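Long-range contacts in OBody AM3L15 (Pyrobaculum aerophilum, PDB 4GN5), which is probably an engineered binding protein built on an OB-fold nucleic acid binding domain, seen here in complex with another protein: residues N15-E20 against V82-P87; P51-R56 against L90-E95; G57-H62 against I96-I101. One frame throughout, in Å; residues are numbered along the deposited sequence. Where two conformers were deposited one is given.

Interaction 1: residues N15-E20 against V82-P87; sequences NLHGSE and VEAGWP
A type II turn from Leu16 to Ser19 leads into strand 20-24 and lies against the last residues of strand 75-83. The tight part is centred on Val82. Its backbone N-H and C=O are both held by the turn: Gly18 N gives its hydrogen to Val82 O over 2.8 Å, an almost straight bond (172°), while Val82 N donates to Ser19 O nearly along the C=O axis. The side chain of Val82 points at the turn and sets CB 3.4 Å from Leu16 O, with CG2 against Leu16 CB at 3.9 Å. Leu16 O is turned to its own loop, accepting the Ser19 amide and, on a lone pair, Ser19 OG at 2.7 Å.

The solvent side is looser and belongs to His17. With CG anti to the backbone N (chi1 168°), its ring reaches along the strand end until ND1 takes the N-H of Ala84 at 2.9 Å, close to the ring plane. Beside it runs the bent chain of Glu83, whose carboxylate stands almost perpendicular to the ring and places OE1 and OE2 each 3.4 Å from His17 CE1. Glu83 OE2 also accepts Gly85 N, from above the carboxylate plane. An alanine here would remove that acceptor and the acid beside the ring, and would probably loosen both the bend at Gly85 and the seating of His17.

Because ND1 is an acceptor, a neutral His17 ring would carry its proton on NE2, and the adjacent carboxylate would probably polarise the CE1 hydrogen.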
ATOM      1  N   ASN A  15      13.379   4.268 -18.389  1.00 32.93           N
ATOM      2  CA  ASN A  15      14.623   4.916 -18.790  1.00 41.76           C
ATOM      3  C   ASN A  15      15.138   5.937 -17.814  1.00 42.75           C
ATOM      4  O   ASN A  15      16.330   6.216 -17.755  1.00 52.26           O
ATOM      5  CB  ASN A  15      14.452   5.555 -20.152  1.00 50.70           C
ATOM      6  CG  ASN A  15      15.756   5.969 -20.768  1.00 70.73           C
ATOM      7  OD1 ASN A  15      16.683   5.173 -20.887  1.00 79.50           O
ATOM      8  ND2 ASN A  15      15.842   7.215 -21.187  1.00 74.17           N
ATOM      9  N   LEU A  16      14.244   6.461 -17.000  1.00 34.88           N
ATOM     10  CA  LEU A  16      14.607   7.508 -16.059  1.00 33.02           C
ATOM     11  C   LEU A  16      15.097   6.948 -14.746  1.00 33.88           C
ATOM     12  O   LEU A  16      15.356   7.696 -13.775  1.00 33.93           O
ATOM     13  CB  LEU A  16      13.437   8.484 -15.853  1.00 30.46           C
ATOM     14  CG  LEU A  16      12.969   9.268 -17.091  1.00 29.76           C
ATOM     15  CD1 LEU A  16      11.947  10.344 -16.804  1.00 28.62           C
ATOM     16  CD2 LEU A  16      14.205   9.866 -17.854  1.00 34.33           C
ATOM     17  N   HIS A  17      15.233   5.624 -14.699  1.00 32.79           N
ATOM     18  CA  HIS A  17      15.595   4.952 -13.450  1.00 32.70           C
ATOM     19  C   HIS A  17      16.864   5.551 -12.851  1.00 39.80           C
ATOM     20  O   HIS A  17      17.860   5.697 -13.538  1.00 41.72           O
ATOM     21  CB  HIS A  17      15.768   3.446 -13.651  1.00 34.27           C
ATOM     22  CG  HIS A  17      16.416   2.762 -12.485  1.00 41.01           C
ATOM     23  ND1 HIS A  17      15.695   2.240 -11.442  1.00 35.69           N
ATOM     24  CD2 HIS A  17      17.719   2.529 -12.189  1.00 45.88           C
ATOM     25  CE1 HIS A  17      16.515   1.693 -10.559  1.00 44.96           C
ATOM     26  NE2 HIS A  17      17.754   1.864 -10.983  1.00 47.35           N
ATOM     27  N   GLY A  18      16.790   5.935 -11.579  1.00 36.59           N
ATOM     28  CA  GLY A  18      17.952   6.417 -10.846  1.00 37.72           C
ATOM     29  C   GLY A  18      18.140   7.933 -10.947  1.00 43.19           C
ATOM     30  O   GLY A  18      19.037   8.502 -10.316  1.00 49.39           O
ATOM     31  N   SER A  19      17.315   8.599 -11.743  1.00 41.97           N
ATOM     32  CA  SER A  19      17.423  10.063 -11.848  1.00 42.93           C
ATOM     33  C   SER A  19      16.311  10.767 -11.087  1.00 42.43           C
ATOM     34  O   SER A  19      15.242  10.183 -10.777  1.00 37.17           O
ATOM     35  CB  SER A  19      17.443  10.499 -13.294  1.00 41.58           C
ATOM     36  OG  SER A  19      16.178  10.284 -13.850  1.00 38.36           O
ATOM     37  N   GLU A  20      16.584  12.023 -10.781  1.00 37.12           N
ATOM     38  CA  GLU A  20      15.682  12.905 -10.088  1.00 35.46           C
ATOM     39  C   GLU A  20      14.769  13.605 -11.105  1.00 40.02           C
ATOM     40  O   GLU A  20      15.201  14.027 -12.166  1.00 41.86           O
ATOM     41  CB  GLU A  20      16.463  13.917  -9.256  1.00 41.86           C
ATOM     42  CG  GLU A  20      15.698  14.499  -8.116  1.00 48.70           C
ATOM     43  CD  GLU A  20      16.381  15.620  -7.418  1.00 53.67           C
ATOM     44  OE1 GLU A  20      16.797  16.572  -8.083  1.00 52.98           O
ATOM     45  OE2 GLU A  20      16.481  15.578  -6.196  1.00 55.69           O
ATOM     46  N   VAL A  82      13.332   8.264  -9.683  1.00 25.77           N
ATOM     47  CA  VAL A  82      12.592   7.198 -10.366  1.00 18.60           C
ATOM     48  C   VAL A  82      13.182   5.828 -10.025  1.00 24.20           C
ATOM     49  O   VAL A  82      14.389   5.633 -10.081  1.00 28.90           O
ATOM     50  CB  VAL A  82      12.566   7.419 -11.923  1.00 23.74           C
ATOM     51  CG1 VAL A  82      11.898   6.278 -12.655  1.00 19.16           C
ATOM     52  CG2 VAL A  82      11.851   8.782 -12.278  1.00 25.63           C
ATOM     53  N   GLU A  83      12.322   4.876  -9.708  1.00 22.58           N
ATOM     54  CA  GLU A  83      12.783   3.500  -9.498  1.00 25.49           C
ATOM     55  C   GLU A  83      12.067   2.598 -10.511  1.00 24.43           C
ATOM     56  O   GLU A  83      10.868   2.636 -10.637  1.00 23.07           O
ATOM     57  CB  GLU A  83      12.550   3.072  -8.055  1.00 21.95           C
ATOM     58  CG  GLU A  83      12.669   1.533  -7.822  1.00 21.92           C
ATOM     59  CD  GLU A  83      14.115   1.081  -7.978  1.00 29.45           C
ATOM     60  OE1 GLU A  83      15.018   1.842  -7.505  1.00 27.42           O
ATOM     61  OE2 GLU A  83      14.349   0.018  -8.604  1.00 26.60           O
ATOM     62  N   ALA A  84      12.806   1.808 -11.264  1.00 23.95           N
ATOM     63  CA  ALA A  84      12.122   0.963 -12.231  1.00 23.34           C
ATOM     64  C   ALA A  84      12.768  -0.428 -12.275  1.00 27.09           C
ATOM     65  O   ALA A  84      12.547  -1.206 -13.184  1.00 25.22           O
ATOM     66  CB  ALA A  84      12.114   1.659 -13.622  1.00 21.02           C
ATOM     67  N   GLY A  85      13.543  -0.749 -11.239  1.00 25.13           N
ATOM     68  CA  GLY A  85      14.118  -2.084 -11.127  1.00 26.95           C
ATOM     69  C   GLY A  85      13.048  -3.168 -10.970  1.00 24.47           C
ATOM     70  O   GLY A  85      12.097  -3.043 -10.174  1.00 19.22           O
ATOM     71  N   TRP A  86      13.223  -4.246 -11.705  1.00 25.59           N
ATOM     72  CA  TRP A  86      12.375  -5.405 -11.576  1.00 25.06           C
ATOM     73  C   TRP A  86      12.312  -5.787 -10.072  1.00 21.18           C
ATOM     74  O   TRP A  86      13.363  -5.903  -9.437  1.00 18.19           O
ATOM     75  CB  TRP A  86      12.952  -6.502 -12.478  1.00 29.70           C
ATOM     76  CG  TRP A  86      11.910  -7.381 -12.837  1.00 31.20           C
ATOM     77  CD1 TRP A  86      10.944  -7.213 -13.875  1.00 36.07           C
ATOM     78  CD2 TRP A  86      11.508  -8.484 -12.091  1.00 17.53           C
ATOM     79  NE1 TRP A  86      10.020  -8.236 -13.795  1.00 28.83           N
ATOM     80  CE2 TRP A  86      10.362  -9.034 -12.724  1.00 29.32           C
ATOM     81  CE3 TRP A  86      12.037  -9.125 -10.970  1.00 16.72           C
ATOM     82  CZ2 TRP A  86       9.768 -10.168 -12.261  1.00 27.10           C
ATOM     83  CZ3 TRP A  86      11.489 -10.211 -10.570  1.00 19.14           C
ATOM     84  CH2 TRP A  86      10.365 -10.758 -11.193  1.00 31.06           C
ATOM     85  N   PRO A  87      11.076  -5.985  -9.484  1.00 18.19           N
ATOM     86  CA  PRO A  87       9.819  -6.326 -10.167  1.00 16.45           C
ATOM     87  C   PRO A  87       8.817  -5.175 -10.460  1.00 17.45           C
ATOM     88  O   PRO A  87       7.624  -5.438 -10.621  1.00 17.14           O
ATOM     89  CB  PRO A  87       9.185  -7.309  -9.195  1.00 15.41           C
ATOM     90  CG  PRO A  87       9.494  -6.606  -7.843  1.00 20.06           C
ATOM     91  CD  PRO A  87      10.967  -6.276  -8.041  1.00 16.21           C
TER

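Interaction 2: residues P51-R56 against L90-E95; sequences PVYLER and LDTGVE
Glu95, where strand 95-98 begins, crosses the ring of Tyr53 obliquely, and its chain can be read atom by atom. CB lies 3.9 Å from Tyr53 CD1. CG, anti to the carbonyl carbon (chi1 -55°), moves along the ring to meet Tyr53 CE1 at 3.9 Å. From there the chain is extended, so the carboxylate arrives stacked on the ring, the two planes 28° apart, with OE1 over one face toward the rim, 4.0 Å from Tyr53 CZ. OE1 also makes a salt bridge with a basic side chain of the other protein, its strongest polar partner, and lies 2.8 Å from a water.

That water gathers the polar tips: it bonds Tyr53 OH at 2.7 Å, while Glu95 OE1, Thr92 OG1 and, at the longest reach (3.2 Å), Asp91 OD2 could all accept, though its two protons cannot serve three at once. Thr92 meets the tyrosine tip to tip through CG2, while its OG1 donates to Val94 O, two residues on in the loop, at 2.7 Å from above the carbonyl plane. Pro51 slides past Thr92 and sets CG 3.4 Å from Val94 O.

Backbone bonds from both Pro51 and Tyr53 to Ile96 pair strand 50-55 with strand 95-98 in parallel, the pairing that closes an OB barrel. On the opposite edge of strand 50-55 runs strand 36-42, whose Ile38 touches both Pro51 and Tyr53.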
ATOM      1  N   PRO A  51       2.748   6.787  -9.777  1.00 15.29           N
ATOM      2  CA  PRO A  51       2.632   6.573  -8.334  1.00 13.32           C
ATOM      3  C   PRO A  51       3.873   6.987  -7.574  1.00 19.23           C
ATOM      4  O   PRO A  51       5.005   6.634  -7.963  1.00 19.12           O
ATOM      5  CB  PRO A  51       2.396   5.077  -8.224  1.00 12.28           C
ATOM      6  CG  PRO A  51       3.236   4.465  -9.444  1.00 15.02           C
ATOM      7  CD  PRO A  51       2.963   5.534 -10.536  1.00 14.60           C
ATOM      8  N   VAL A  52       3.663   7.737  -6.506  1.00 17.29           N
ATOM      9  CA  VAL A  52       4.742   8.272  -5.697  1.00 17.41           C
ATOM     10  C   VAL A  52       4.634   7.449  -4.413  1.00 18.68           C
ATOM     11  O   VAL A  52       3.631   7.574  -3.684  1.00 17.58           O
ATOM     12  CB  VAL A  52       4.474   9.756  -5.384  1.00 24.47           C
ATOM     13  CG1 VAL A  52       5.446  10.349  -4.336  1.00 24.98           C
ATOM     14  CG2 VAL A  52       4.456  10.620  -6.651  1.00 24.68           C
ATOM     15  N   TYR A  53       5.631   6.600  -4.156  1.00 13.72           N
ATOM     16  CA  TYR A  53       5.639   5.732  -2.968  1.00 17.98           C
ATOM     17  C   TYR A  53       6.358   6.331  -1.762  1.00 20.56           C
ATOM     18  O   TYR A  53       7.513   6.686  -1.863  1.00 22.36           O
ATOM     19  CB  TYR A  53       6.331   4.390  -3.278  1.00 17.52           C
ATOM     20  CG  TYR A  53       5.458   3.395  -4.047  1.00 19.43           C
ATOM     21  CD1 TYR A  53       5.144   3.592  -5.402  1.00 17.65           C
ATOM     22  CD2 TYR A  53       5.013   2.204  -3.417  1.00 24.12           C
ATOM     23  CE1 TYR A  53       4.340   2.624  -6.110  1.00 11.99           C
ATOM     24  CE2 TYR A  53       4.234   1.245  -4.136  1.00 20.08           C
ATOM     25  CZ  TYR A  53       3.928   1.477  -5.466  1.00 15.27           C
ATOM     26  OH  TYR A  53       3.158   0.543  -6.119  1.00 18.35           O
ATOM     27  N   LEU A  54       5.680   6.422  -0.640  1.00 18.54           N
ATOM     28  CA  LEU A  54       6.306   6.714   0.646  1.00 22.92           C
ATOM     29  C   LEU A  54       6.358   5.388   1.448  1.00 18.33           C
ATOM     30  O   LEU A  54       5.310   4.862   1.778  1.00 15.88           O
ATOM     31  CB  LEU A  54       5.426   7.733   1.391  1.00 16.64           C
ATOM     32  CG  LEU A  54       5.446   9.104   0.738  1.00 23.50           C
ATOM     33  CD1 LEU A  54       4.525   9.282  -0.490  1.00 20.09           C
ATOM     34  CD2 LEU A  54       5.156  10.092   1.783  1.00 25.87           C
ATOM     35  N   GLU A  55       7.535   4.947   1.838  0.71 19.42           N
ATOM     36  CA  GLU A  55       7.658   3.646   2.493  0.71 21.56           C
ATOM     37  C   GLU A  55       8.463   3.832   3.730  0.71 24.46           C
ATOM     38  O   GLU A  55       9.579   4.361   3.660  0.71 22.67           O
ATOM     39  CB  GLU A  55       8.392   2.667   1.578  0.71 20.78           C
ATOM     40  CG  GLU A  55       7.534   2.161   0.509  0.71 23.77           C
ATOM     41  CD  GLU A  55       8.149   0.972  -0.171  0.71 26.20           C
ATOM     42  OE1 GLU A  55       8.814   1.135  -1.181  0.71 28.20           O
ATOM     43  OE2 GLU A  55       7.979  -0.152   0.299  0.71 38.66           O
ATOM     44  N   ARG A  56       7.883   3.438   4.863  1.00 25.74           N
ATOM     45  CA  ARG A  56       8.514   3.615   6.165  1.00 24.44           C
ATOM     46  C   ARG A  56       9.808   2.809   6.074  1.00 28.47           C
ATOM     47  O   ARG A  56       9.819   1.734   5.487  1.00 30.30           O
ATOM     48  CB  ARG A  56       7.634   3.055   7.270  1.00 27.54           C
ATOM     49  CG  ARG A  56       6.577   3.975   7.713  1.00 26.39           C
ATOM     50  CD  ARG A  56       7.172   5.230   8.391  1.00 32.07           C
ATOM     51  NE  ARG A  56       6.057   6.096   8.726  1.00 31.84           N
ATOM     52  CZ  ARG A  56       6.167   7.309   9.258  1.00 36.49           C
ATOM     53  NH1 ARG A  56       7.366   7.832   9.538  1.00 34.82           N
ATOM     54  NH2 ARG A  56       5.060   7.995   9.497  1.00 32.63           N
ATOM     55  N   LEU A  90       6.292  -5.621 -13.189  0.73 22.49           N
ATOM     56  CA  LEU A  90       5.141  -6.513 -13.060  0.73 22.19           C
ATOM     57  C   LEU A  90       3.816  -5.721 -13.006  0.73 23.85           C
ATOM     58  O   LEU A  90       2.810  -6.217 -13.422  0.73 25.65           O
ATOM     59  CB  LEU A  90       5.263  -7.394 -11.809  0.73 19.56           C
ATOM     60  CG  LEU A  90       5.710  -8.844 -12.001  0.73 27.69           C
ATOM     61  CD1 LEU A  90       6.821  -9.054 -13.154  0.73 33.98           C
ATOM     62  CD2 LEU A  90       6.102  -9.408 -10.632  0.73 19.87           C
ATOM     63  N   ASP A  91       3.831  -4.514 -12.446  1.00 20.62           N
ATOM     64  CA  ASP A  91       2.637  -3.729 -12.424  1.00 18.04           C
ATOM     65  C   ASP A  91       2.786  -2.291 -12.868  1.00 22.70           C
ATOM     66  O   ASP A  91       2.265  -1.945 -13.926  1.00 24.99           O
ATOM     67  CB  ASP A  91       1.844  -3.839 -11.087  1.00 21.12           C
ATOM     68  CG  ASP A  91       2.730  -3.680  -9.804  1.00 20.06           C
ATOM     69  OD1 ASP A  91       2.295  -4.143  -8.743  1.00 23.09           O
ATOM     70  OD2 ASP A  91       3.841  -3.109  -9.821  1.00 20.04           O
ATOM     71  N   THR A  92       3.373  -1.437 -12.020  1.00 20.09           N
ATOM     72  CA  THR A  92       3.321  -0.015 -12.301  1.00 22.04           C
ATOM     73  C   THR A  92       4.324   0.484 -13.386  1.00 26.74           C
ATOM     74  O   THR A  92       4.122   1.579 -13.986  1.00 22.77           O
ATOM     75  CB  THR A  92       3.435   0.835 -11.055  1.00 24.61           C
ATOM     76  OG1 THR A  92       4.733   0.669 -10.481  1.00 20.34           O
ATOM     77  CG2 THR A  92       2.260   0.522  -9.994  1.00 19.37           C
ATOM     78  N   GLY A  93       5.407  -0.271 -13.617  1.00 20.17           N
ATOM     79  CA  GLY A  93       6.440   0.145 -14.602  1.00 21.87           C
ATOM     80  C   GLY A  93       7.458   1.155 -14.020  1.00 21.25           C
ATOM     81  O   GLY A  93       8.699   1.051 -14.225  1.00 23.73           O
ATOM     82  N   VAL A  94       6.941   2.109 -13.263  0.93 19.29           N
ATOM     83  CA  VAL A  94       7.738   3.075 -12.570  0.93 17.66           C
ATOM     84  C   VAL A  94       7.188   3.281 -11.155  0.93 18.52           C
ATOM     85  O   VAL A  94       5.965   3.021 -10.885  0.93 16.23           O
ATOM     86  CB  VAL A  94       7.819   4.446 -13.359  0.93 19.34           C
ATOM     87  CG1 VAL A  94       8.646   4.320 -14.698  0.93 16.93           C
ATOM     88  CG2 VAL A  94       6.390   5.040 -13.677  0.93 15.65           C
ATOM     89  N   GLU A  95       8.043   3.822 -10.292  1.00 16.06           N
ATOM     90  CA  GLU A  95       7.683   4.303  -8.954  1.00 16.74           C
ATOM     91  C   GLU A  95       8.536   5.552  -8.764  1.00 20.76           C
ATOM     92  O   GLU A  95       9.642   5.633  -9.308  1.00 23.91           O
ATOM     93  CB  GLU A  95       8.114   3.272  -7.862  1.00 17.79           C
ATOM     94  CG  GLU A  95       7.537   1.846  -8.136  1.00 17.17           C
ATOM     95  CD  GLU A  95       7.894   0.814  -7.055  1.00 19.34           C
ATOM     96  OE1 GLU A  95       7.197  -0.198  -6.947  1.00 18.58           O
ATOM     97  OE2 GLU A  95       8.902   0.989  -6.361  1.00 18.17           O
TER
HETATM   98  O   HOH W   1       4.689  -0.568  -8.025  0.95 18.25           O

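Interaction 3: residues G57-H62 against I96-I101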
ATOM      1  N   GLY A  57      10.892   3.349   6.598  1.00 32.08           N
ATOM      2  CA  GLY A  57      12.175   2.720   6.448  1.00 34.22           C
ATOM      3  C   GLY A  57      12.982   3.303   5.299  1.00 34.51           C
ATOM      4  O   GLY A  57      14.205   3.183   5.321  1.00 40.72           O
ATOM      5  N   LYS A  58      12.312   3.934   4.334  1.00 29.80           N
ATOM      6  CA  LYS A  58      12.912   4.526   3.139  1.00 33.70           C
ATOM      7  C   LYS A  58      12.705   6.028   2.998  1.00 34.78           C
ATOM      8  O   LYS A  58      13.595   6.726   2.618  1.00 37.93           O
ATOM      9  CB  LYS A  58      12.338   3.910   1.878  1.00 39.51           C
ATOM     10  CG  LYS A  58      12.887   2.631   1.507  1.00 44.62           C
ATOM     11  CD  LYS A  58      12.386   2.205   0.178  1.00 51.14           C
ATOM     12  CE  LYS A  58      12.352   0.688   0.072  1.00 56.36           C
ATOM     13  NZ  LYS A  58      11.825   0.230  -1.237  1.00 54.55           N
ATOM     14  N   THR A  59      11.500   6.492   3.263  1.00 32.93           N
ATOM     15  CA  THR A  59      11.080   7.884   3.011  1.00 28.58           C
ATOM     16  C   THR A  59      11.207   8.737   4.272  1.00 30.49           C
ATOM     17  O   THR A  59      10.784   8.306   5.325  1.00 30.56           O
ATOM     18  CB  THR A  59       9.590   7.880   2.524  1.00 23.56           C
ATOM     19  OG1 THR A  59       9.497   7.152   1.306  1.00 25.83           O
ATOM     20  CG2 THR A  59       9.044   9.279   2.330  1.00 26.03           C
ATOM     21  N   PRO A  60      11.720   9.981   4.177  1.00 33.71           N
ATOM     22  CA  PRO A  60      11.837  10.704   5.439  1.00 40.93           C
ATOM     23  C   PRO A  60      10.513  10.958   6.140  1.00 39.65           C
ATOM     24  O   PRO A  60       9.482  11.189   5.478  1.00 34.24           O
ATOM     25  CB  PRO A  60      12.501  12.028   5.034  1.00 43.89           C
ATOM     26  CG  PRO A  60      13.370  11.654   3.870  1.00 51.54           C
ATOM     27  CD  PRO A  60      12.499  10.615   3.100  1.00 41.71           C
ATOM     28  N   ASP A  61      10.553  10.899   7.475  1.00 39.17           N
ATOM     29  CA  ASP A  61       9.372  11.052   8.317  1.00 36.76           C
ATOM     30  C   ASP A  61       8.531  12.297   7.961  1.00 41.84           C
ATOM     31  O   ASP A  61       7.310  12.228   7.898  1.00 44.45           O
ATOM     32  CB  ASP A  61       9.814  11.133   9.787  1.00 48.33           C
ATOM     33  CG  ASP A  61       8.628  11.129  10.792  1.00 83.59           C
ATOM     34  OD1 ASP A  61       7.581  10.482  10.547  1.00 79.37           O
ATOM     35  OD2 ASP A  61       8.760  11.764  11.863  1.00 86.38           O
ATOM     36  N   HIS A  62       9.173  13.441   7.766  1.00 41.04           N
ATOM     37  CA  HIS A  62       8.408  14.673   7.492  1.00 44.96           C
ATOM     38  C   HIS A  62       7.428  14.531   6.280  1.00 45.54           C
ATOM     39  O   HIS A  62       6.336  15.127   6.278  1.00 46.79           O
ATOM     40  CB  HIS A  62       9.328  15.905   7.387  1.00 45.62           C
ATOM     41  CG  HIS A  62      10.147  15.964   6.131  1.00 48.53           C
ATOM     42  ND1 HIS A  62      11.383  15.363   6.018  1.00 47.72           N
ATOM     43  CD2 HIS A  62       9.921  16.586   4.945  1.00 51.07           C
ATOM     44  CE1 HIS A  62      11.870  15.585   4.807  1.00 47.03           C
ATOM     45  NE2 HIS A  62      10.999  16.315   4.132  1.00 48.90           N
ATOM     46  N   ILE A  96       8.030   6.524  -8.005  1.00 23.35           N
ATOM     47  CA  ILE A  96       8.798   7.717  -7.647  1.00 23.95           C
ATOM     48  C   ILE A  96       8.916   7.684  -6.128  1.00 22.84           C
ATOM     49  O   ILE A  96       7.894   7.597  -5.418  1.00 20.95           O
ATOM     50  CB  ILE A  96       8.148   9.064  -8.145  1.00 23.65           C
ATOM     51  CG1 ILE A  96       8.220   9.172  -9.686  1.00 24.74           C
ATOM     52  CG2 ILE A  96       8.860  10.248  -7.465  1.00 24.60           C
ATOM     53  CD1 ILE A  96       7.359  10.256 -10.353  1.00 23.43           C
ATOM     54  N   PHE A  97      10.157   7.706  -5.649  1.00 24.45           N
ATOM     55  CA  PHE A  97      10.433   7.912  -4.240  1.00 26.47           C
ATOM     56  C   PHE A  97      10.758   9.380  -3.938  1.00 30.61           C
ATOM     57  O   PHE A  97      11.816   9.897  -4.345  1.00 30.12           O
ATOM     58  CB  PHE A  97      11.510   6.893  -3.724  1.00 31.34           C
ATOM     59  CG  PHE A  97      10.992   5.493  -3.635  1.00 26.98           C
ATOM     60  CD1 PHE A  97      10.393   5.024  -2.452  1.00 29.30           C
ATOM     61  CD2 PHE A  97      11.021   4.645  -4.731  1.00 28.91           C
ATOM     62  CE1 PHE A  97       9.890   3.779  -2.357  1.00 26.90           C
ATOM     63  CE2 PHE A  97      10.510   3.357  -4.647  1.00 30.63           C
ATOM     64  CZ  PHE A  97       9.946   2.900  -3.458  1.00 29.43           C
ATOM     65  N   PRO A  98       9.827  10.077  -3.234  1.00 32.42           N
ATOM     66  CA  PRO A  98       9.939  11.506  -3.084  1.00 31.11           C
ATOM     67  C   PRO A  98      10.984  11.956  -2.057  1.00 35.61           C
ATOM     68  O   PRO A  98      11.208  11.295  -1.031  1.00 33.28           O
ATOM     69  CB  PRO A  98       8.547  11.915  -2.599  1.00 29.35           C
ATOM     70  CG  PRO A  98       8.106  10.760  -1.764  1.00 30.13           C
ATOM     71  CD  PRO A  98       8.662   9.536  -2.503  1.00 29.07           C
ATOM     72  N   SER A  99      11.563  13.113  -2.337  1.00 36.66           N
ATOM     73  CA  SER A  99      12.297  13.847  -1.332  1.00 39.52           C
ATOM     74  C   SER A  99      11.585  15.151  -0.949  1.00 34.75           C
ATOM     75  O   SER A  99      11.790  15.672   0.162  1.00 37.11           O
ATOM     76  CB  SER A  99      13.693  14.134  -1.830  1.00 37.53           C
ATOM     77  OG  SER A  99      13.630  15.041  -2.890  1.00 33.96           O
ATOM     78  N   GLU A 100      10.769  15.696  -1.845  1.00 32.34           N
ATOM     79  CA  GLU A 100       9.973  16.883  -1.487  1.00 36.62           C
ATOM     80  C   GLU A 100       8.538  16.734  -1.970  1.00 33.20           C
ATOM     81  O   GLU A 100       8.305  16.285  -3.093  1.00 30.14           O
ATOM     82  CB  GLU A 100      10.552  18.159  -2.055  1.00 33.93           C
ATOM     83  CG  GLU A 100      12.018  18.362  -1.801  1.00 37.80           C
ATOM     84  CD  GLU A 100      12.617  19.480  -2.651  1.00 38.90           C
ATOM     85  OE1 GLU A 100      11.867  20.280  -3.259  1.00 40.43           O
ATOM     86  OE2 GLU A 100      13.865  19.566  -2.697  1.00 49.24           O
ATOM     87  N   ILE A 101       7.579  17.044  -1.106  1.00 31.70           N
ATOM     88  CA  ILE A 101       6.203  17.168  -1.575  1.00 29.92           C
ATOM     89  C   ILE A 101       5.689  18.546  -1.215  1.00 34.47           C
ATOM     90  O   ILE A 101       5.591  18.866  -0.034  1.00 33.14           O
ATOM     91  CB  ILE A 101       5.286  16.095  -0.959  1.00 37.76           C
ATOM     92  CG1 ILE A 101       5.789  14.684  -1.313  1.00 38.50           C
ATOM     93  CG2 ILE A 101       3.802  16.363  -1.372  1.00 31.20           C
ATOM     94  CD1 ILE A 101       5.018  13.494  -0.597  1.00 30.62           C
TER
HETATM   95  O   HOH W   2      11.223   8.442  -0.397  0.70 12.46           O
HETATM   96  O   HOH W   3      11.529  17.597   1.770  0.96 42.50           O
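Lys58 and Phe97 set the geometry where the loop ahead of helix 61-67 passes over strand 95-98. The lysine chain, extended beyond CG, crosses the phenyl ring obliquely: CD comes 3.9 Å from Phe97 CE1, and NZ ends 3.9 Å from Phe97 CZ. The ring is thus met by CD and NZ alike, while the charge of NZ is engaged chiefly by Glu55, whose OE1 makes a salt bridge with it. Phe97 holds CG anti to the carbonyl carbon (chi1 -71°), which turns the ring toward the loop. Thr59 presents OG1 at the ring's edge, near its plane, 4.4 Å from Phe97 CD1, while its methyl CG2 looks to Pro98 CG.

Farther along, the chain turns a corner at Ser99, where Ser99 and Glu100 face Lys79 as a classic beta bulge. His62, with CG in the crowded position between backbone N and carbonyl carbon, swings its ring back toward this corner without reaching it: NE2 stays 4.1 Å from Ser99 O.

Two waters bridge polar atoms of the segments. One bonds Thr59 OG1 at 2.7 Å and donates to Pro98 O; Thr59 OG1 also accepts Glu55 N. The other lies in the plane of the imidazole, bonded to His62 NE2 at 2.7 Å, and donates to Ser99 O. With no direct hydrogen bond between the segments, the contact combines thin apolar packing with water bridges, each giving a donor to a carbonyl: one joins loop residue Thr59 to Pro98, the other His62 in the helix's first turn to the Ser99 corner.

In the fold
The three contacts interleave along the chain: segments 15-20, 51-56 and 57-62 all come before their partners 82-87, 90-95 and 96-101. Interactions 1 and 2 have centres 10 Å apart, 2 and 3 about 12 Å, and 1 and 3 about 16 Å. Antiparallel strands 75-83 and 95-98 join them, with Glu83 N probably bonded to Glu95 O. Strand 50-55 meets strand 95-98 on its other edge, and a salt bridge from Arg56 to Asp61 also joins interactions 2 and 3. Strand 95-98 thus links the two sheets of the OB barrel, and residues of interactions 2 and 3, among them Glu95, Glu55 and Phe97, form part of the face met by the other protein.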